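Local coordinates for protein lasso peptide isopeptidase AtxE2 (Asticcacaulis excentricus, PDB 5TXE) that hydrolyses the isopeptide bond of the lasso peptides astexin-2 and astexin-3, opening the threaded substrates and converting them to linear peptides, at residues 299-305 / 318-322; 342-346 / 377-382; 274-279 / 474-480. The protein carries 1 engineered substitution. All coordinates share one frame; numbering follows the deposited sequence.

Interaction 1: 299-305 / 318-322; sequences EACQNIT and FLRRE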
# COMPACT_ATOMS: atom_id res chain seq x y z
N GLU A 299 -15.63 -14.41 21.29
CA GLU A 299 -14.51 -14.45 20.39
C GLU A 299 -14.67 -13.37 19.31
O GLU A 299 -13.71 -12.76 18.85
CB GLU A 299 -14.41 -15.87 19.76
CG GLU A 299 -13.04 -16.19 19.16
CD GLU A 299 -12.85 -15.56 17.80
OE1 GLU A 299 -13.83 -15.54 17.01
OE2 GLU A 299 -11.74 -15.04 17.54
N ALA A 300 -15.89 -13.14 18.90
CA ALA A 300 -16.20 -12.14 17.89
C ALA A 300 -15.73 -10.72 18.21
O ALA A 300 -15.62 -9.92 17.31
CB ALA A 300 -17.69 -12.13 17.66
N CYS A 301 -15.46 -10.42 19.47
CA CYS A 301 -15.17 -9.05 19.95
C CYS A 301 -13.69 -8.83 19.88
O CYS A 301 -13.21 -7.78 20.31
CB CYS A 301 -15.63 -8.88 21.45
SG CYS A 301 -17.43 -8.64 21.73
N GLN A 302 -12.94 -9.82 19.39
CA GLN A 302 -11.46 -9.70 19.35
C GLN A 302 -10.93 -9.09 18.08
O GLN A 302 -11.37 -9.44 16.98
CB GLN A 302 -10.78 -11.07 19.52
CG GLN A 302 -11.18 -11.80 20.80
CD GLN A 302 -10.03 -12.50 21.44
OE1 GLN A 302 -9.33 -13.34 20.83
NE2 GLN A 302 -9.79 -12.13 22.67
N ASN A 303 -9.97 -8.20 18.26
CA ASN A 303 -9.22 -7.58 17.19
C ASN A 303 -10.08 -6.81 16.19
O ASN A 303 -9.90 -6.85 14.99
CB ASN A 303 -8.31 -8.61 16.55
CG ASN A 303 -7.18 -9.02 17.49
OD1 ASN A 303 -6.52 -8.17 18.12
ND2 ASN A 303 -7.02 -10.31 17.66
N ILE A 304 -10.99 -6.03 16.74
CA ILE A 304 -11.85 -5.16 15.95
C ILE A 304 -10.98 -4.16 15.21
O ILE A 304 -10.02 -3.64 15.75
CB ILE A 304 -12.89 -4.46 16.86
CG1 ILE A 304 -13.88 -5.53 17.33
CG2 ILE A 304 -13.61 -3.31 16.15
CD1 ILE A 304 -14.80 -5.11 18.46
N THR A 305 -11.34 -3.87 13.97
CA THR A 305 -10.62 -2.83 13.20
C THR A 305 -11.39 -1.53 12.97
O THR A 305 -10.84 -0.54 12.55
CB THR A 305 -10.18 -3.40 11.85
OG1 THR A 305 -11.30 -4.03 11.24
CG2 THR A 305 -9.06 -4.42 12.07
N PHE A 318 -19.47 -3.32 14.08
CA PHE A 318 -18.05 -3.37 13.93
C PHE A 318 -17.51 -4.32 12.88
O PHE A 318 -18.18 -5.28 12.49
CB PHE A 318 -17.34 -3.57 15.27
CG PHE A 318 -17.66 -4.85 15.98
CD1 PHE A 318 -17.02 -6.02 15.63
CD2 PHE A 318 -18.54 -4.87 17.06
CE1 PHE A 318 -17.26 -7.19 16.31
CE2 PHE A 318 -18.78 -6.05 17.75
CZ PHE A 318 -18.13 -7.21 17.37
N LEU A 319 -16.31 -4.01 12.43
CA LEU A 319 -15.59 -4.81 11.44
C LEU A 319 -14.44 -5.51 12.07
O LEU A 319 -13.85 -5.02 13.04
CB LEU A 319 -14.95 -3.91 10.38
CG LEU A 319 -15.87 -3.37 9.30
CD1 LEU A 319 -15.10 -2.45 8.36
CD2 LEU A 319 -16.47 -4.52 8.52
N ARG A 320 -14.07 -6.64 11.47
CA ARG A 320 -12.83 -7.28 11.85
C ARG A 320 -12.41 -8.28 10.79
O ARG A 320 -13.17 -8.60 9.88
CB ARG A 320 -12.96 -8.00 13.17
CG ARG A 320 -13.85 -9.23 13.00
CD ARG A 320 -14.30 -9.95 14.24
NE ARG A 320 -13.24 -10.46 15.04
CZ ARG A 320 -13.05 -11.74 15.31
NH1 ARG A 320 -13.84 -12.68 14.80
NH2 ARG A 320 -12.03 -12.05 16.08
N ARG A 321 -11.19 -8.77 10.95
CA ARG A 321 -10.70 -9.86 10.10
C ARG A 321 -10.85 -11.17 10.82
O ARG A 321 -10.74 -11.21 12.03
CB ARG A 321 -9.23 -9.62 9.78
CG ARG A 321 -9.11 -8.45 8.85
CD ARG A 321 -7.99 -7.52 9.19
NE ARG A 321 -8.00 -6.38 8.27
CZ ARG A 321 -7.01 -6.05 7.43
NH1 ARG A 321 -5.87 -6.73 7.40
NH2 ARG A 321 -7.16 -5.00 6.62
N GLU A 322 -11.14 -12.22 10.08
CA GLU A 322 -11.34 -13.53 10.68
C GLU A 322 -11.20 -14.66 9.62
O GLU A 322 -10.91 -14.40 8.48
CB GLU A 322 -12.71 -13.59 11.38
CG GLU A 322 -13.89 -13.37 10.47
CD GLU A 322 -15.22 -13.42 11.24
OE1 GLU A 322 -15.29 -12.83 12.34
OE2 GLU A 322 -16.19 -14.02 10.72
O HOH W 1 -9.18 -8.31 12.89
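R320 reaches across to the turn at 299-302 and grips the carbonyl oxygen of Q302 side-on. R320 NE lies 2.9 Å from Q302 O, and R320 NH2 2.8 Å from it. Both bonds run close to the guanidinium plane, and together they fix the rotation of the group. CG of R320 stands between the backbone N and the carbonyl carbon (chi1 70°), and a bend at chi3 brings the guanidinium against the turn. The A300 carbonyl lies over one of its faces. The tight part is the pair I304 and F318. Methyl CD1 of I304 sits over the centre of the F318 ring, 3.7 Å from the centroid. A300 O meets the same ring at its edge, 3.3 Å from F318 CE1. Beside this, T305 N donates to L319 O at 2.9 Å.

The outer side is looser. The salt bridge from R320 NH2 to E299 OE2 is weak, at 3.3 Å, with the two planes turned 57° apart. E322 holds the other end of the guanidinium more closely, with OE1 2.9 Å from R320 NH1. A water joins N303 O to R321 N, while R321 and T305 turn their polar ends to E56. C301, in the turn, is disulfide-bonded to C296. The 3-10 turn at 299-301 leads into the antiparallel hairpin 304-310 with 315-322, part of a four-stranded blade of the beta-propeller characteristic of prolyl oligopeptidases.

Interaction 2: 342-346 / 377-382; sequences VRIWH and LNLTSG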
# COMPACT_ATOMS: atom_id res chain seq x y z
N VAL A 342 -23.70 -10.27 16.75
CA VAL A 342 -24.15 -11.20 15.72
C VAL A 342 -23.54 -10.82 14.36
O VAL A 342 -23.61 -9.66 13.93
CB VAL A 342 -25.68 -11.17 15.62
CG1 VAL A 342 -26.15 -12.13 14.53
CG2 VAL A 342 -26.27 -11.56 16.98
N ARG A 343 -22.99 -11.81 13.66
CA ARG A 343 -22.39 -11.60 12.34
C ARG A 343 -23.45 -11.40 11.33
O ARG A 343 -24.32 -12.21 11.22
CB ARG A 343 -21.56 -12.80 11.92
CG ARG A 343 -20.63 -12.47 10.77
CD ARG A 343 -19.55 -13.53 10.62
NE ARG A 343 -20.13 -14.72 10.03
CZ ARG A 343 -19.45 -15.83 9.82
NH1 ARG A 343 -18.17 -15.89 10.15
NH2 ARG A 343 -20.03 -16.86 9.26
N ILE A 344 -23.40 -10.33 10.56
CA ILE A 344 -24.38 -10.15 9.49
C ILE A 344 -23.81 -10.21 8.08
O ILE A 344 -24.56 -10.29 7.13
CB ILE A 344 -25.14 -8.83 9.66
CG1 ILE A 344 -24.18 -7.66 9.73
CG2 ILE A 344 -25.97 -8.86 10.95
CD1 ILE A 344 -24.91 -6.34 9.63
N TRP A 345 -22.48 -10.09 7.94
CA TRP A 345 -21.83 -10.17 6.61
C TRP A 345 -20.41 -10.66 6.80
O TRP A 345 -19.76 -10.32 7.79
CB TRP A 345 -21.84 -8.81 5.93
CG TRP A 345 -21.07 -8.69 4.61
CD1 TRP A 345 -21.57 -8.81 3.33
CD2 TRP A 345 -19.67 -8.37 4.45
NE1 TRP A 345 -20.57 -8.59 2.40
CE2 TRP A 345 -19.40 -8.34 3.05
CE3 TRP A 345 -18.61 -8.12 5.34
CZ2 TRP A 345 -18.14 -8.07 2.55
CZ3 TRP A 345 -17.35 -7.82 4.83
CH2 TRP A 345 -17.13 -7.81 3.46
N HIS A 346 -19.94 -11.45 5.86
CA HIS A 346 -18.53 -11.80 5.78
C HIS A 346 -18.18 -12.18 4.34
O HIS A 346 -19.02 -12.69 3.63
CB HIS A 346 -18.19 -12.95 6.72
CG HIS A 346 -18.87 -14.23 6.35
ND1 HIS A 346 -18.19 -15.40 6.05
CD2 HIS A 346 -20.19 -14.51 6.20
CE1 HIS A 346 -19.06 -16.34 5.75
NE2 HIS A 346 -20.28 -15.83 5.82
N LEU A 377 -23.88 -1.37 2.25
CA LEU A 377 -24.10 -2.57 3.01
C LEU A 377 -25.32 -2.33 3.93
O LEU A 377 -25.33 -1.39 4.73
CB LEU A 377 -22.84 -2.85 3.80
CG LEU A 377 -22.45 -4.30 4.05
CD1 LEU A 377 -22.82 -5.24 2.93
CD2 LEU A 377 -20.96 -4.39 4.22
N ASN A 378 -26.35 -3.15 3.80
CA ASN A 378 -27.52 -3.05 4.67
C ASN A 378 -27.22 -3.56 6.09
O ASN A 378 -26.85 -4.71 6.29
CB ASN A 378 -28.67 -3.83 4.01
CG ASN A 378 -29.98 -3.73 4.78
OD1 ASN A 378 -30.04 -3.84 6.01
ND2 ASN A 378 -31.05 -3.60 4.04
N LEU A 379 -27.36 -2.68 7.08
CA LEU A 379 -26.96 -3.03 8.44
C LEU A 379 -27.99 -3.87 9.24
O LEU A 379 -27.80 -4.11 10.45
CB LEU A 379 -26.63 -1.75 9.21
CG LEU A 379 -25.41 -1.00 8.68
CD1 LEU A 379 -25.15 0.24 9.51
CD2 LEU A 379 -24.20 -1.92 8.69
N THR A 380 -29.06 -4.30 8.58
CA THR A 380 -30.06 -5.16 9.19
C THR A 380 -29.88 -6.55 8.62
O THR A 380 -29.60 -7.49 9.35
CB THR A 380 -31.48 -4.66 8.88
OG1 THR A 380 -31.65 -3.33 9.42
CG2 THR A 380 -32.51 -5.62 9.49
N SER A 381 -30.00 -6.65 7.29
CA SER A 381 -29.86 -7.92 6.57
C SER A 381 -28.41 -8.32 6.26
O SER A 381 -28.14 -9.49 6.02
CB SER A 381 -30.61 -7.83 5.26
OG SER A 381 -29.94 -7.00 4.33
N GLY A 382 -27.50 -7.34 6.22
CA GLY A 382 -26.11 -7.63 5.83
C GLY A 382 -25.90 -7.77 4.31
O GLY A 382 -24.87 -8.24 3.87
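Neighbouring blades of the beta-propeller meet here. The outermost strand of one four-stranded sheet, at I344 and W345, packs against the end of strand 373-378 and the turn after it in the next. I344 and W345 form a classic beta bulge opposite L331, and both side chains start out toward 377-382. L377 lies over one face of the W345 indole, with CD1 of L377 4.1 Å from the centroid of the five-membered ring, 24° off the normal, a CH-pi contact. W345 has CG anti to the backbone N (chi1 173°), which sets the indole face against L377. I344 sends its CD1 to L379 O, 3.7 Å away.

N378 holds the turn from within. N378 OD1 accepts from T380 N at 2.8 Å, in the carbonyl plane, and from S381 N at 3.1 Å, above that plane. The bond from T380 N makes an Asx turn, that from S381 N an Asx motif; G382 N bonds to N378 O. G382 has positive phi, and a CB there would clash with I344 O. G382 CA instead makes a CA-H...O contact with I344 O at 3.3 Å, and G382 O lies at the indole edge, 3.4 Å from W345 CD1.

Interaction 3: 274-279 / 474-480; sequences DPQNIN and ASYQRFT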
# COMPACT_ATOMS: atom_id res chain seq x y z
N ASP A 274 -3.20 -7.12 28.75
CA ASP A 274 -1.84 -6.71 29.01
C ASP A 274 -1.49 -5.55 28.06
O ASP A 274 -0.98 -5.77 26.98
CB ASP A 274 -0.93 -7.92 28.77
CG ASP A 274 0.52 -7.64 29.07
OD1 ASP A 274 0.91 -6.47 29.37
OD2 ASP A 274 1.29 -8.62 29.00
N PRO A 275 -1.75 -4.29 28.47
CA PRO A 275 -1.68 -3.24 27.44
C PRO A 275 -0.32 -3.07 26.78
O PRO A 275 -0.29 -2.62 25.63
CB PRO A 275 -2.06 -1.94 28.19
CG PRO A 275 -2.60 -2.38 29.52
CD PRO A 275 -1.99 -3.73 29.81
N GLN A 276 0.76 -3.48 27.46
CA GLN A 276 2.12 -3.39 26.90
C GLN A 276 2.35 -4.36 25.76
O GLN A 276 2.97 -3.98 24.78
CB GLN A 276 3.22 -3.69 27.94
CG GLN A 276 3.61 -2.48 28.74
CD GLN A 276 2.50 -2.10 29.69
OE1 GLN A 276 1.92 -2.97 30.36
NE2 GLN A 276 2.17 -0.81 29.74
N ASN A 277 1.87 -5.61 25.91
CA ASN A 277 2.07 -6.66 24.90
C ASN A 277 1.29 -6.37 23.63
O ASN A 277 0.10 -6.58 23.55
CB ASN A 277 1.67 -8.03 25.43
CG ASN A 277 1.89 -9.14 24.42
OD1 ASN A 277 2.37 -8.91 23.30
ND2 ASN A 277 1.57 -10.34 24.81
N ILE A 278 1.99 -5.92 22.59
CA ILE A 278 1.34 -5.55 21.33
C ILE A 278 0.72 -6.74 20.58
O ILE A 278 -0.03 -6.55 19.65
CB ILE A 278 2.32 -4.81 20.38
CG1 ILE A 278 3.40 -5.78 19.85
CG2 ILE A 278 2.94 -3.58 21.06
CD1 ILE A 278 4.39 -5.19 18.87
N ASN A 279 1.04 -7.96 20.93
CA ASN A 279 0.49 -9.09 20.19
C ASN A 279 -0.64 -9.76 20.91
O ASN A 279 -1.25 -10.67 20.37
CB ASN A 279 1.58 -10.09 19.88
CG ASN A 279 2.66 -9.48 18.98
OD1 ASN A 279 2.38 -8.54 18.21
ND2 ASN A 279 3.91 -9.96 19.12
N ALA A 474 7.40 -14.53 15.84
CA ALA A 474 7.56 -13.46 16.82
C ALA A 474 6.26 -12.74 17.09
O ALA A 474 6.06 -12.23 18.18
CB ALA A 474 8.60 -12.45 16.35
N SER A 475 5.39 -12.65 16.09
CA SER A 475 4.11 -11.98 16.30
C SER A 475 3.19 -12.76 17.27
O SER A 475 2.21 -12.21 17.75
CB SER A 475 3.39 -11.77 14.98
OG SER A 475 2.96 -13.03 14.46
N TYR A 476 3.51 -14.03 17.53
CA TYR A 476 2.82 -14.86 18.53
C TYR A 476 3.43 -14.82 19.95
O TYR A 476 2.97 -15.55 20.84
CB TYR A 476 2.77 -16.33 18.05
CG TYR A 476 1.83 -16.52 16.89
CD1 TYR A 476 0.46 -16.54 17.10
CD2 TYR A 476 2.29 -16.64 15.58
CE1 TYR A 476 -0.42 -16.68 16.06
CE2 TYR A 476 1.42 -16.80 14.53
CZ TYR A 476 0.06 -16.81 14.78
OH TYR A 476 -0.85 -16.95 13.77
N GLN A 477 4.44 -13.97 20.18
CA GLN A 477 5.16 -13.92 21.45
C GLN A 477 5.00 -12.52 22.05
O GLN A 477 4.53 -11.59 21.38
CB GLN A 477 6.64 -14.26 21.23
CG GLN A 477 6.89 -15.69 20.73
CD GLN A 477 8.22 -15.91 19.96
OE1 GLN A 477 8.99 -14.99 19.68
NE2 GLN A 477 8.48 -17.17 19.61
N ARG A 478 5.41 -12.37 23.31
CA ARG A 478 5.30 -11.08 24.02
C ARG A 478 6.34 -10.09 23.54
O ARG A 478 7.53 -10.41 23.55
CB ARG A 478 5.49 -11.28 25.54
CG ARG A 478 4.96 -10.11 26.39
CD ARG A 478 5.61 -9.97 27.77
NE ARG A 478 5.90 -8.56 28.09
CZ ARG A 478 4.99 -7.62 28.35
NH1 ARG A 478 3.69 -7.90 28.34
NH2 ARG A 478 5.39 -6.39 28.62
N PHE A 479 5.91 -8.90 23.13
CA PHE A 479 6.81 -7.80 22.78
C PHE A 479 6.19 -6.48 23.15
O PHE A 479 4.99 -6.32 22.99
CB PHE A 479 7.14 -7.81 21.26
CG PHE A 479 8.11 -8.88 20.88
CD1 PHE A 479 9.47 -8.73 21.19
CD2 PHE A 479 7.69 -10.07 20.30
CE1 PHE A 479 10.38 -9.72 20.89
CE2 PHE A 479 8.60 -11.07 19.98
CZ PHE A 479 9.94 -10.90 20.30
N THR A 480 7.00 -5.54 23.64
CA THR A 480 6.49 -4.24 24.08
C THR A 480 6.63 -3.19 23.00
O THR A 480 6.12 -2.07 23.16
CB THR A 480 7.20 -3.74 25.36
OG1 THR A 480 8.56 -3.39 25.08
CG2 THR A 480 7.19 -4.83 26.45
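The R478 guanidinium meets D274 and Q276 at its edge, close to its own plane. D274 OD2 is 2.6 Å from R478 NH1 in a salt bridge, and the carboxylate and guanidinium planes are only 12° apart. Q276 CB lies 3.5 Å from R478 NH2. The F479 ring is also met at its edge, by N279 ND2, 4.0 Å from F479 CD2. The N277 amide lies beside the R478 chain, turned 65° from the guanidinium plane, with N277 ND2 3.7 Å from R478 CG. N277 has CG anti to its own N (chi1 -179°), which puts the amide against that chain.

OD1 of N277 also accepts from N279 N at 2.9 Å, from above the carbonyl plane, in an Asx turn. An alanine here is likely to leave N279 N without this acceptor and to uncover the aliphatic part of R478.

Between the two loops, I278 N donates to F479 O at 3.1 Å, almost straight along the carbonyl. N279 ND2 donates to Q477 O at 2.9 Å, in both the amide and the carbonyl planes, and is also bonded to Q485 OE1. The loop between strands 266-271 and 283-288 thus rests on the loop that follows strand 463-467. Helix 482-490 comes next, with Q485 touching I278 and S475, and A488 packing on F479.

Overall arrangement
Interactions 1 and 2 follow each other along the chain and share the four-stranded sheet 304-347. Their centres are about 14 Å apart. They touch through E322 OE2 and R343 NH1, which form a salt bridge at 2.8 Å. Interaction 1 lies at the first strand pair of this sheet, and interaction 2 joins its last strand to the following sheet, 350-388. Interaction 3 stands about 18 Å from interaction 1 and 32 Å from interaction 2, centre to centre. Its two segments enclose both others in sequence. It ties the propeller, through the loop after strand 266-271, to the alpha/beta-hydrolase domain, through the loop before helix 482-490. They lie within a blade, between blades and between domains.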